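Local coordinates for protein plasmid stabilization system (Mesorhizobium opportunistum, PDB 5CEG) that probably acts as a ParE-like toxin of the RelE family in a type II toxin-antitoxin system, at residues 83-89 against 101-107; 72-76 against 88-94. One frame throughout, in Å; residues are numbered along the deposited sequence.

Overall arrangement
From the N terminus the chain forms the strand 18-21, the helices 23-37 and 41-60 and the short strand 66-67 before it reaches the loop 72-76. This loop runs into the strand 76-80, which turns back into 83-90; contact 2 (72-76 against 88-94) joins the loop before this hairpin to the end of its second strand. The chain next returns as the strand 100-108, and contact 1 (83-89 against 101-107) pairs the strands of the second hairpin. The two closures cross along the sequence and share Glu88 and Thr89, with centres about 11 Å apart. Together they tie the sheet interior, packed on both helices, to a water-rich loop edge.

Contact 1 of 2, residues 83-89 against 101-107; sequences FVLLYET and VEIVRVV
An antiparallel beta hairpin with a classic bulge joins strands 83-89 and 101-107 at the centre of the ParE-like fold. Val84 and Val107 form a hydrogen-bonded pair, Val84 N giving to Val107 O at 2.8 Å and Val107 N returning to Val84 O. Leu86 N likewise meets Arg105 O. The bulge lies opposite Leu86, whose carbonyl receives two N-H groups: Val104 N at 2.7 Å in the carbonyl plane, and Arg105 N more weakly at 3.3 Å. The register therefore slips by one residue, and Tyr87 faces Ile103. Regular pairing resumes as Glu88 and Glu102 exchange both backbone bonds.

On the face carrying Leu85, Tyr87, Val101 and Val106, the Leu85 and Val106 side chains run alongside each other, CD2 of Leu85 lying 3.6 Å from CG2 of Val106. Tyr87 has CG between its backbone N and carbonyl carbon (chi1 80°), which brings ring atom CD2 to 3.7 Å from Val101 CG1; its hydroxyl reaches on to Pro62 O and Gly65 N. On the other face Leu86 CD1 touches Val107 CG2, while the carboxylates of Glu88 and Glu102 stand side by side with planes 73° apart. Glu88 OE2 and Glu102 OE1 are 3.8 Å apart, and a water donating to both atoms, together with basic side chains of the chain of another protein, probably offsets the repulsion. Glu88 OE1 takes a hydrogen bond from Ser74 OG.

The Tyr87 face packs against the helices 23-37 and 41-60: Val106 meets Leu29 and Ile32, and Tyr87 and Val101 meet Leu58. From the strand start, Phe83 meets Ile32 and Leu51. The strand 76-80 flanks 83-90, while 18-21 borders 101-107, putting this hairpin in the middle of the sheet.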
loop_
_atom_site.group_PDB
_atom_site.type_symbol
_atom_site.label_atom_id
_atom_site.label_comp_id
_atom_site.label_asym_id
_atom_site.label_seq_id
_atom_site.Cartn_x
_atom_site.Cartn_y
_atom_site.Cartn_z
ATOM N N PHE B 83 6.258 -18.889 -5.389
ATOM C CA PHE B 83 7.627 -18.759 -5.880
ATOM C C PHE B 83 7.683 -18.293 -7.322
ATOM O O PHE B 83 6.760 -18.501 -8.110
ATOM C CB PHE B 83 8.379 -20.094 -5.745
ATOM C CG PHE B 83 8.241 -20.714 -4.394
ATOM C CD1 PHE B 83 8.914 -20.181 -3.308
ATOM C CD2 PHE B 83 7.407 -21.805 -4.205
ATOM C CE1 PHE B 83 8.774 -20.740 -2.054
ATOM C CE2 PHE B 83 7.260 -22.368 -2.959
ATOM C CZ PHE B 83 7.929 -21.836 -1.880
ATOM N N VAL B 84 8.795 -17.654 -7.654
ATOM C CA VAL B 84 9.092 -17.264 -9.013
ATOM C C VAL B 84 10.386 -17.965 -9.406
ATOM O O VAL B 84 11.404 -17.810 -8.725
ATOM C CB VAL B 84 9.245 -15.733 -9.109
ATOM C CG1 VAL B 84 9.797 -15.336 -10.435
ATOM C CG2 VAL B 84 7.897 -15.037 -8.822
ATOM N N LEU B 85 10.342 -18.769 -10.463
ATOM C CA LEU B 85 11.561 -19.384 -10.971
ATOM C C LEU B 85 12.182 -18.441 -11.985
ATOM O O LEU B 85 11.529 -18.067 -12.951
ATOM C CB LEU B 85 11.280 -20.738 -11.631
ATOM C CG LEU B 85 10.708 -21.916 -10.839
ATOM C CD1 LEU B 85 10.477 -23.091 -11.777
ATOM C CD2 LEU B 85 11.624 -22.342 -9.721
ATOM N N LEU B 86 13.444 -18.072 -11.780
ATOM C CA LEU B 86 14.169 -17.281 -12.772
ATOM C C LEU B 86 15.115 -18.205 -13.517
ATOM O O LEU B 86 15.890 -18.914 -12.888
ATOM C CB LEU B 86 14.972 -16.145 -12.120
ATOM C CG LEU B 86 14.199 -15.147 -11.260
ATOM C CD1 LEU B 86 15.174 -14.131 -10.663
ATOM C CD2 LEU B 86 13.137 -14.467 -12.113
ATOM N N TYR B 87 15.051 -18.212 -14.841
ATOM C CA TYR B 87 15.885 -19.143 -15.603
ATOM C C TYR B 87 16.246 -18.571 -16.963
ATOM O O TYR B 87 15.707 -17.548 -17.388
ATOM C CB TYR B 87 15.162 -20.489 -15.774
ATOM C CG TYR B 87 14.114 -20.536 -16.878
ATOM C CD1 TYR B 87 12.784 -20.182 -16.634
ATOM C CD2 TYR B 87 14.452 -20.968 -18.152
ATOM C CE1 TYR B 87 11.831 -20.251 -17.645
ATOM C CE2 TYR B 87 13.518 -21.033 -19.166
ATOM C CZ TYR B 87 12.211 -20.667 -18.914
ATOM O OH TYR B 87 11.279 -20.746 -19.945
ATOM N N GLU B 88 17.149 -19.253 -17.663
ATOM C CA GLU B 88 17.410 -18.934 -19.061
ATOM C C GLU B 88 17.548 -20.215 -19.865
ATOM O O GLU B 88 17.813 -21.275 -19.299
ATOM C CB GLU B 88 18.682 -18.094 -19.214
ATOM C CG GLU B 88 19.915 -18.780 -18.619
ATOM C CD GLU B 88 21.216 -18.034 -18.853
ATOM O OE1 GLU B 88 21.194 -16.880 -19.335
ATOM O OE2 GLU B 88 22.272 -18.618 -18.533
ATOM N N THR B 89 17.368 -20.108 -21.175
ATOM C CA THR B 89 17.747 -21.199 -22.072
ATOM C C THR B 89 19.097 -20.879 -22.693
ATOM O O THR B 89 19.466 -19.709 -22.845
ATOM C CB THR B 89 16.731 -21.438 -23.211
ATOM O OG1 THR B 89 16.775 -20.362 -24.150
ATOM C CG2 THR B 89 15.304 -21.607 -22.672
ATOM N N VAL B 101 18.479 -25.776 -20.045
ATOM C CA VAL B 101 17.765 -24.775 -19.263
ATOM C C VAL B 101 18.544 -24.653 -17.969
ATOM O O VAL B 101 18.821 -25.666 -17.334
ATOM C CB VAL B 101 16.315 -25.193 -18.989
ATOM C CG1 VAL B 101 15.725 -24.384 -17.822
ATOM C CG2 VAL B 101 15.484 -25.016 -20.254
ATOM N N GLU B 102 18.929 -23.433 -17.585
ATOM C CA GLU B 102 19.509 -23.227 -16.260
ATOM C C GLU B 102 18.547 -22.448 -15.371
ATOM O O GLU B 102 18.205 -21.313 -15.693
ATOM C CB GLU B 102 20.845 -22.462 -16.313
ATOM C CG GLU B 102 21.381 -22.201 -14.876
ATOM C CD GLU B 102 22.644 -21.357 -14.787
ATOM O OE1 GLU B 102 23.257 -21.047 -15.826
ATOM O OE2 GLU B 102 23.030 -21.026 -13.639
ATOM N N ILE B 103 18.107 -23.060 -14.276
ATOM C CA ILE B 103 17.328 -22.323 -13.283
ATOM C C ILE B 103 18.319 -21.576 -12.391
ATOM O O ILE B 103 19.141 -22.172 -11.694
ATOM C CB ILE B 103 16.401 -23.253 -12.481
ATOM C CG1 ILE B 103 15.416 -23.921 -13.447
ATOM C CG2 ILE B 103 15.664 -22.465 -11.400
ATOM C CD1 ILE B 103 14.404 -24.846 -12.798
ATOM N N VAL B 104 18.248 -20.248 -12.459
ATOM C CA VAL B 104 19.246 -19.408 -11.801
ATOM C C VAL B 104 18.904 -19.090 -10.335
ATOM O O VAL B 104 19.784 -19.104 -9.473
ATOM C CB VAL B 104 19.436 -18.116 -12.617
ATOM C CG1 VAL B 104 20.443 -17.179 -11.938
ATOM C CG2 VAL B 104 19.919 -18.469 -14.028
ATOM N N ARG B 105 17.624 -18.819 -10.043
ATOM C CA ARG B 105 17.143 -18.624 -8.657
ATOM C C ARG B 105 15.732 -19.165 -8.505
ATOM O O ARG B 105 14.978 -19.218 -9.483
ATOM C CB ARG B 105 17.099 -17.146 -8.232
ATOM C CG ARG B 105 18.420 -16.411 -8.253
ATOM C CD ARG B 105 19.418 -16.981 -7.255
ATOM N NE ARG B 105 19.017 -16.955 -5.842
ATOM C CZ ARG B 105 19.478 -16.087 -4.944
ATOM N NH1 ARG B 105 20.315 -15.121 -5.313
ATOM N NH2 ARG B 105 19.113 -16.197 -3.671
ATOM N N VAL B 106 15.387 -19.515 -7.276
ATOM C CA VAL B 106 13.995 -19.735 -6.878
ATOM C C VAL B 106 13.650 -18.672 -5.824
ATOM O O VAL B 106 14.186 -18.691 -4.713
ATOM C CB VAL B 106 13.769 -21.145 -6.306
ATOM C CG1 VAL B 106 12.280 -21.355 -6.014
ATOM C CG2 VAL B 106 14.281 -22.215 -7.287
ATOM N N VAL B 107 12.783 -17.728 -6.189
ATOM C CA VAL B 107 12.525 -16.568 -5.333
ATOM C C VAL B 107 11.153 -16.660 -4.674
ATOM O O VAL B 107 10.178 -16.916 -5.351
ATOM C CB VAL B 107 12.603 -15.274 -6.139
ATOM C CG1 VAL B 107 12.395 -14.062 -5.227
ATOM C CG2 VAL B 107 13.958 -15.172 -6.862
HETATM O O HOH W 1 23.304 -21.276 -18.470
#

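Contact 2 of 2, residues 72-76 against 88-94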
loop_
_atom_site.group_PDB
_atom_site.type_symbol
_atom_site.label_atom_id
_atom_site.label_comp_id
_atom_site.label_asym_id
_atom_site.label_seq_id
_atom_site.Cartn_x
_atom_site.Cartn_y
_atom_site.Cartn_z
ATOM N N ARG B 72 17.623 -9.300 -16.657
ATOM C CA ARG B 72 18.843 -9.418 -17.470
ATOM C C ARG B 72 18.391 -9.907 -18.843
ATOM O O ARG B 72 17.312 -10.476 -18.966
ATOM C CB ARG B 72 19.878 -10.373 -16.836
ATOM C CG ARG B 72 20.639 -9.823 -15.624
ATOM C CD ARG B 72 21.490 -8.592 -15.956
ATOM N NE ARG B 72 22.276 -8.167 -14.799
ATOM C CZ ARG B 72 22.912 -7.003 -14.716
ATOM N NH1 ARG B 72 22.858 -6.147 -15.727
ATOM N NH2 ARG B 72 23.599 -6.696 -13.627
ATOM N N PRO B 73 19.204 -9.687 -19.893
ATOM C CA PRO B 73 18.677 -9.867 -21.255
ATOM C C PRO B 73 18.078 -11.247 -21.559
ATOM O O PRO B 73 17.088 -11.308 -22.277
ATOM C CB PRO B 73 19.907 -9.604 -22.136
ATOM C CG PRO B 73 20.714 -8.640 -21.337
ATOM C CD PRO B 73 20.549 -9.082 -19.897
ATOM N N SER B 74 18.647 -12.318 -21.005
ATOM C CA SER B 74 18.170 -13.674 -21.288
ATOM C C SER B 74 17.188 -14.205 -20.257
ATOM O O SER B 74 16.741 -15.351 -20.356
ATOM C CB SER B 74 19.353 -14.637 -21.363
ATOM O OG SER B 74 20.012 -14.715 -20.108
ATOM N N ALA B 75 16.878 -13.397 -19.248
ATOM C CA ALA B 75 16.071 -13.911 -18.141
ATOM C C ALA B 75 14.641 -14.228 -18.551
ATOM O O ALA B 75 14.031 -13.520 -19.359
ATOM C CB ALA B 75 16.058 -12.912 -16.968
ATOM N N ARG B 76 14.120 -15.298 -17.962
ATOM C CA ARG B 76 12.739 -15.720 -18.122
ATOM C C ARG B 76 12.176 -16.001 -16.741
ATOM O O ARG B 76 12.901 -16.388 -15.824
ATOM C CB ARG B 76 12.631 -16.974 -18.997
ATOM C CG ARG B 76 12.918 -16.748 -20.467
ATOM C CD ARG B 76 12.944 -18.084 -21.210
ATOM N NE ARG B 76 13.205 -17.921 -22.642
ATOM C CZ ARG B 76 12.261 -17.706 -23.555
ATOM N NH1 ARG B 76 10.976 -17.627 -23.206
ATOM N NH2 ARG B 76 12.600 -17.581 -24.828
ATOM N N GLU B 88 17.149 -19.253 -17.663
ATOM C CA GLU B 88 17.410 -18.934 -19.061
ATOM C C GLU B 88 17.548 -20.215 -19.865
ATOM O O GLU B 88 17.813 -21.275 -19.299
ATOM C CB GLU B 88 18.682 -18.094 -19.214
ATOM C CG GLU B 88 19.915 -18.780 -18.619
ATOM C CD GLU B 88 21.216 -18.034 -18.853
ATOM O OE1 GLU B 88 21.194 -16.880 -19.335
ATOM O OE2 GLU B 88 22.272 -18.618 -18.533
ATOM N N THR B 89 17.368 -20.108 -21.175
ATOM C CA THR B 89 17.747 -21.199 -22.072
ATOM C C THR B 89 19.097 -20.879 -22.693
ATOM O O THR B 89 19.466 -19.709 -22.845
ATOM C CB THR B 89 16.731 -21.438 -23.211
ATOM O OG1 THR B 89 16.775 -20.362 -24.150
ATOM C CG2 THR B 89 15.304 -21.607 -22.672
ATOM N N VAL B 90 19.844 -21.922 -23.036
ATOM C CA VAL B 90 21.041 -21.738 -23.847
ATOM C C VAL B 90 20.967 -22.707 -25.025
ATOM O O VAL B 90 20.831 -23.907 -24.812
ATOM C CB VAL B 90 22.324 -21.980 -23.067
ATOM C CG1 VAL B 90 23.523 -21.769 -23.992
ATOM C CG2 VAL B 90 22.409 -21.035 -21.867
ATOM N N PRO B 91 21.030 -22.189 -26.261
ATOM C CA PRO B 91 21.130 -20.775 -26.650
ATOM C C PRO B 91 19.910 -19.964 -26.216
ATOM O O PRO B 91 18.842 -20.538 -25.988
ATOM C CB PRO B 91 21.209 -20.820 -28.180
ATOM C CG PRO B 91 21.518 -22.256 -28.526
ATOM C CD PRO B 91 20.934 -23.080 -27.432
ATOM N N ASP B 92 20.090 -18.655 -26.090
ATOM C CA ASP B 92 19.000 -17.750 -25.761
ATOM C C ASP B 92 18.274 -17.327 -27.041
ATOM O O ASP B 92 18.374 -16.183 -27.475
ATOM C CB ASP B 92 19.535 -16.518 -25.022
ATOM C CG ASP B 92 18.439 -15.534 -24.658
ATOM O OD1 ASP B 92 17.364 -15.992 -24.248
ATOM O OD2 ASP B 92 18.647 -14.313 -24.799
ATOM N N THR B 93 17.557 -18.262 -27.649
ATOM C CA THR B 93 16.854 -18.005 -28.908
ATOM C C THR B 93 15.353 -18.178 -28.727
ATOM O O THR B 93 14.913 -18.807 -27.770
ATOM C CB THR B 93 17.337 -18.951 -30.010
ATOM O OG1 THR B 93 17.247 -20.300 -29.533
ATOM C CG2 THR B 93 18.782 -18.649 -30.382
ATOM N N ASP B 94 14.565 -17.625 -29.645
ATOM C CA ASP B 94 13.115 -17.744 -29.561
ATOM C C ASP B 94 12.614 -19.002 -30.250
ATOM O O ASP B 94 11.477 -19.422 -30.046
ATOM C CB ASP B 94 12.440 -16.517 -30.168
ATOM C CG ASP B 94 12.562 -15.299 -29.288
ATOM O OD1 ASP B 94 12.699 -15.473 -28.061
ATOM O OD2 ASP B 94 12.516 -14.172 -29.822
HETATM O O HOH W 2 16.340 -17.537 -22.068
HETATM O O HOH W 3 15.188 -18.374 -24.945
HETATM O O HOH W 4 10.339 -17.081 -26.514
#
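One direct side-chain hydrogen bond crosses between the loop 72-76 and 88-94, the end of a strand and the loop after it: Ser74 OG donates to Glu88 OE1 at 2.6 Å, meeting the oxygen nearly along its C-O axis. The type I turn from Arg72 to Ala75, closed by Ala75 N to Arg72 O, presents Ser74 to the strand; with OG between the backbone N and the carbonyl carbon (chi1 64°), the hydroxyl meets the carboxylate. Packing adds to this hold, as Ser74 CB rests 3.5 Å from Asp92 OD2, and Thr89 CG2 approaches Arg76 NE.

Charge plays a looser part. The salt bridge from Arg76 NH2 to Asp94 OD1 is long, at 3.9 Å, with the guanidinium and carboxylate planes almost perpendicular (86°). Arg76 is extended from CG to NE, which carries its guanidinium alongside Thr89; NH1 bonds to Gly65 O, while Asp92 and Asp94 both pair with Arg67.

Three waters bridge the two segments. One accepts from Thr89 N and Arg76 NE and lies within hydrogen-bonding distance of Ser74 O and Asp92 OD1. A second accepts from Arg76 NH2 at 2.7 Å and donates to Thr89 OG1, a hydroxyl that itself donates to Pro91 O. A third links Arg76 NH2 with Asp94 OD1. The second and third lie at the edge of the guanidinium, in its plane, helping to fix its rotation.

After strand 88-90 the chain passes cis-Pro91 into an inverse gamma turn centred on Asp92, so the contact joins two turns at the end of the sheet. Arg76 begins the strand 76-80 and pairs through its backbone with Tyr87 of 83-90. Ala75 bonds to Arg68 just past the strand 66-67, Val90 bonds through its backbone to Trp100 on the strand 100-108, and an aromatic side chain of the chain of another protein packs on Ser74.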